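Local coordinates for protein N-acylethanolamine-hydrolyzing acid amidase subunit alpha (Caenorhabditis elegans, PDB 6DY3) that probably hydrolyses bioactive fatty acid ethanolamides such as N-palmitoylethanolamine, as the alpha subunit of a heterodimer formed by autocatalytic cleavage, at residues 31-34 with 35-39. Residues are numbered along the deposited sequence; the frame is centred on the assembly and turned at random.
Sequences QVIK and DHLEY. With FUC (alpha-L-fucopyranose), chain I; NAG (2-acetamido-2-deoxy-beta-D-glucopyranose), chain B.
His36 folds back along helix 30-36 and puts its ring edge-on to the backbone of Val32. His36 ND1 gives its hydrogen to Val32 O at 2.8 Å, nearly straight at 174° and within the ring plane. A chi1 of -55°, which places CG beside the backbone N, lets ring and main chain reach the same carbonyl: His36 N also donates to Val32 O, at 3.3 Å. This is the buried side, where Val32 packs on Ile32 and His36 on Asn29, both of the beta subunit, while Ile33 lies against Ile81 of helix 72-85.

The other side is looser and more exposed. Gln31, bent at its second torsion, swings its amide over Asp35, and NE2 bonds Asp35 OD2 at 3.0 Å from above the carboxylate plane, the two flat groups turned 46° apart. Asp35 OD1 turns instead to the hydroxyl of Tyr17. Lys34 runs out extended at the exposed surface. At the border of the two sides, Ile33 CG2 only grazes Leu37 CD1 at 4.5 Å. Farther on, Glu38 and Tyr39 lie beside the fucose and N-acetylglucosamine.

The short, straight bond implies that ND1 is the protonated nitrogen; it would hold the imidazole's rotation, while Val32 O takes two donors beside the beta subunit.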
ATOM      1  N   GLN A  31      10.853  18.328  -4.190  1.00 47.25           N
ATOM      2  CA  GLN A  31      11.796  17.671  -5.088  1.00 47.56           C
ATOM      3  C   GLN A  31      11.140  16.511  -5.823  1.00 48.33           C
ATOM      4  O   GLN A  31      11.404  16.291  -7.011  1.00 47.24           O
ATOM      5  CB  GLN A  31      13.014  17.195  -4.301  1.00 50.86           C
ATOM      6  CG  GLN A  31      14.227  16.906  -5.154  1.00 54.58           C
ATOM      7  CD  GLN A  31      14.658  18.108  -5.977  1.00 56.05           C
ATOM      8  OE1 GLN A  31      14.958  19.176  -5.433  1.00 53.68           O
ATOM      9  NE2 GLN A  31      14.689  17.941  -7.297  1.00 55.70           N
ATOM     10  N   VAL A  32      10.297  15.745  -5.127  1.00 48.78           N
ATOM     11  CA  VAL A  32       9.576  14.647  -5.765  1.00 45.91           C
ATOM     12  C   VAL A  32       8.731  15.171  -6.920  1.00 46.70           C
ATOM     13  O   VAL A  32       8.758  14.627  -8.030  1.00 45.92           O
ATOM     14  CB  VAL A  32       8.716  13.899  -4.728  1.00 45.44           C
ATOM     15  CG1 VAL A  32       7.770  12.907  -5.406  1.00 44.94           C
ATOM     16  CG2 VAL A  32       9.608  13.181  -3.722  1.00 45.61           C
ATOM     17  N   ILE A  33       7.955  16.231  -6.672  1.00 50.82           N
ATOM     18  CA  ILE A  33       7.095  16.787  -7.714  1.00 51.35           C
ATOM     19  C   ILE A  33       7.937  17.347  -8.853  1.00 54.30           C
ATOM     20  O   ILE A  33       7.631  17.141 -10.035  1.00 52.44           O
ATOM     21  CB  ILE A  33       6.160  17.859  -7.119  1.00 49.88           C
ATOM     22  CG1 ILE A  33       5.236  17.257  -6.052  1.00 49.55           C
ATOM     23  CG2 ILE A  33       5.341  18.537  -8.213  1.00 49.86           C
ATOM     24  CD1 ILE A  33       4.364  16.115  -6.538  1.00 53.59           C
ATOM     25  N   LYS A  34       9.015  18.057  -8.519  1.00 59.34           N
ATOM     26  CA  LYS A  34       9.847  18.663  -9.553  1.00 60.44           C
ATOM     27  C   LYS A  34      10.440  17.606 -10.477  1.00 60.76           C
ATOM     28  O   LYS A  34      10.552  17.823 -11.689  1.00 59.86           O
ATOM     29  CB  LYS A  34      10.950  19.497  -8.904  1.00 60.63           C
ATOM     30  CG  LYS A  34      11.819  20.250  -9.888  1.00 65.75           C
ATOM     31  CD  LYS A  34      12.958  20.966  -9.180  1.00 70.89           C
ATOM     32  CE  LYS A  34      13.866  21.677 -10.169  1.00 77.50           C
ATOM     33  NZ  LYS A  34      14.982  22.390  -9.489  1.00 82.33           N
ATOM     34  N   ASP A  35      10.814  16.449  -9.927  1.00 62.38           N
ATOM     35  CA  ASP A  35      11.449  15.412 -10.732  1.00 63.19           C
ATOM     36  C   ASP A  35      10.468  14.660 -11.619  1.00 61.19           C
ATOM     37  O   ASP A  35      10.886  14.090 -12.632  1.00 60.61           O
ATOM     38  CB  ASP A  35      12.181  14.417  -9.831  1.00 63.91           C
ATOM     39  CG  ASP A  35      13.387  15.027  -9.144  1.00 69.36           C
ATOM     40  OD1 ASP A  35      13.879  14.420  -8.169  1.00 69.97           O
ATOM     41  OD2 ASP A  35      13.844  16.110  -9.573  1.00 73.96           O
ATOM     42  N   HIS A  36       9.183  14.632 -11.266  1.00 57.37           N
ATOM     43  CA  HIS A  36       8.185  13.915 -12.049  1.00 55.83           C
ATOM     44  C   HIS A  36       7.166  14.855 -12.684  1.00 56.97           C
ATOM     45  O   HIS A  36       6.117  14.403 -13.152  1.00 59.36           O
ATOM     46  CB  HIS A  36       7.479  12.876 -11.176  1.00 54.32           C
ATOM     47  CG  HIS A  36       8.412  11.916 -10.508  1.00 51.14           C
ATOM     48  ND1 HIS A  36       9.041  12.198  -9.316  1.00 50.34           N
ATOM     49  CD2 HIS A  36       8.822  10.677 -10.866  1.00 52.61           C
ATOM     50  CE1 HIS A  36       9.799  11.174  -8.967  1.00 55.00           C
ATOM     51  NE2 HIS A  36       9.684  10.237  -9.891  1.00 55.91           N
ATOM     52  N   LEU A  37       7.462  16.156 -12.728  1.00 55.25           N
ATOM     53  CA  LEU A  37       6.484  17.123 -13.216  1.00 55.42           C
ATOM     54  C   LEU A  37       6.008  16.774 -14.620  1.00 55.02           C
ATOM     55  O   LEU A  37       4.878  17.105 -14.998  1.00 52.89           O
ATOM     56  CB  LEU A  37       7.096  18.522 -13.192  1.00 59.07           C
ATOM     57  CG  LEU A  37       6.182  19.695 -13.542  1.00 57.38           C
ATOM     58  CD1 LEU A  37       5.116  19.869 -12.478  1.00 55.33           C
ATOM     59  CD2 LEU A  37       7.000  20.962 -13.709  1.00 57.65           C
ATOM     60  N   GLU A  38       6.855  16.103 -15.401  1.00 61.11           N
ATOM     61  CA  GLU A  38       6.515  15.764 -16.777  1.00 66.64           C
ATOM     62  C   GLU A  38       5.324  14.816 -16.843  1.00 64.71           C
ATOM     63  O   GLU A  38       4.499  14.905 -17.760  1.00 65.33           O
ATOM     64  CB  GLU A  38       7.743  15.144 -17.451  1.00 74.13           C
ATOM     65  CG  GLU A  38       7.508  14.532 -18.818  1.00 83.29           C
ATOM     66  CD  GLU A  38       8.633  13.598 -19.237  1.00 87.56           C
ATOM     67  OE1 GLU A  38       9.641  13.496 -18.499  1.00 86.86           O
ATOM     68  OE2 GLU A  38       8.505  12.948 -20.297  1.00 89.66           O
ATOM     69  N   TYR A  39       5.220  13.895 -15.884  1.00 63.32           N
ATOM     70  CA  TYR A  39       4.207  12.848 -15.930  1.00 62.83           C
ATOM     71  C   TYR A  39       2.924  13.211 -15.197  1.00 62.52           C
ATOM     72  O   TYR A  39       1.896  12.567 -15.429  1.00 61.35           O
ATOM     73  CB  TYR A  39       4.762  11.554 -15.326  1.00 60.23           C
ATOM     74  CG  TYR A  39       6.060  11.094 -15.938  1.00 59.62           C
ATOM     75  CD1 TYR A  39       6.091  10.536 -17.206  1.00 61.08           C
ATOM     76  CD2 TYR A  39       7.254  11.210 -15.243  1.00 60.11           C
ATOM     77  CE1 TYR A  39       7.277  10.108 -17.766  1.00 65.43           C
ATOM     78  CE2 TYR A  39       8.447  10.785 -15.800  1.00 63.63           C
ATOM     79  CZ  TYR A  39       8.450  10.236 -17.060  1.00 65.44           C
ATOM     80  OH  TYR A  39       9.631   9.813 -17.617  1.00 68.22           O
TER
HETATM   81  C1  FUC I   3       5.320  10.560 -22.468  1.00112.35           C
HETATM   82  C2  FUC I   3       3.837  10.379 -21.985  1.00113.45           C
HETATM   83  C3  FUC I   3       3.435  11.417 -20.941  1.00114.34           C
HETATM   84  C4  FUC I   3       4.002  12.772 -21.322  1.00114.12           C
HETATM   85  C5  FUC I   3       5.528  12.724 -21.245  1.00105.10           C
HETATM   86  C6  FUC I   3       6.196  13.793 -22.115  1.00100.19           C
HETATM   87  O2  FUC I   3       3.579   9.065 -21.505  1.00110.67           O
HETATM   88  O3  FUC I   3       2.008  11.539 -20.882  1.00111.19           O
HETATM   89  O4  FUC I   3       3.593  13.127 -22.632  1.00119.93           O
HETATM   90  O5  FUC I   3       6.092  11.427 -21.616  1.00106.12           O
HETATM   91  C1  NAG B   1       6.466   6.450 -18.975  1.00 64.38           C
HETATM   92  C2  NAG B   1       5.412   5.472 -19.536  1.00 77.51           C
HETATM   93  C3  NAG B   1       5.569   5.303 -21.052  1.00 96.03           C
HETATM   94  C4  NAG B   1       5.684   6.652 -21.753  1.00108.40           C
HETATM   95  C5  NAG B   1       6.767   7.492 -21.090  1.00103.87           C
HETATM   96  C6  NAG B   1       6.902   8.890 -21.651  1.00110.28           C
HETATM   97  C7  NAG B   1       6.639   3.475 -18.814  1.00 63.05           C
HETATM   98  C8  NAG B   1       6.555   2.156 -18.112  1.00 57.78           C
HETATM   99  N2  NAG B   1       5.505   4.180 -18.875  1.00 69.83           N
HETATM  100  O3  NAG B   1       4.437   4.599 -21.552  1.00100.70           O
HETATM  101  O4  NAG B   1       6.002   6.468 -23.130  1.00119.25           O
HETATM  102  O5  NAG B   1       6.440   7.649 -19.707  1.00 88.94           O
HETATM  103  O6  NAG B   1       5.867   9.213 -22.572  1.00114.91           O
HETATM  104  O7  NAG B   1       7.681   3.877 -19.319  1.00 66.85           O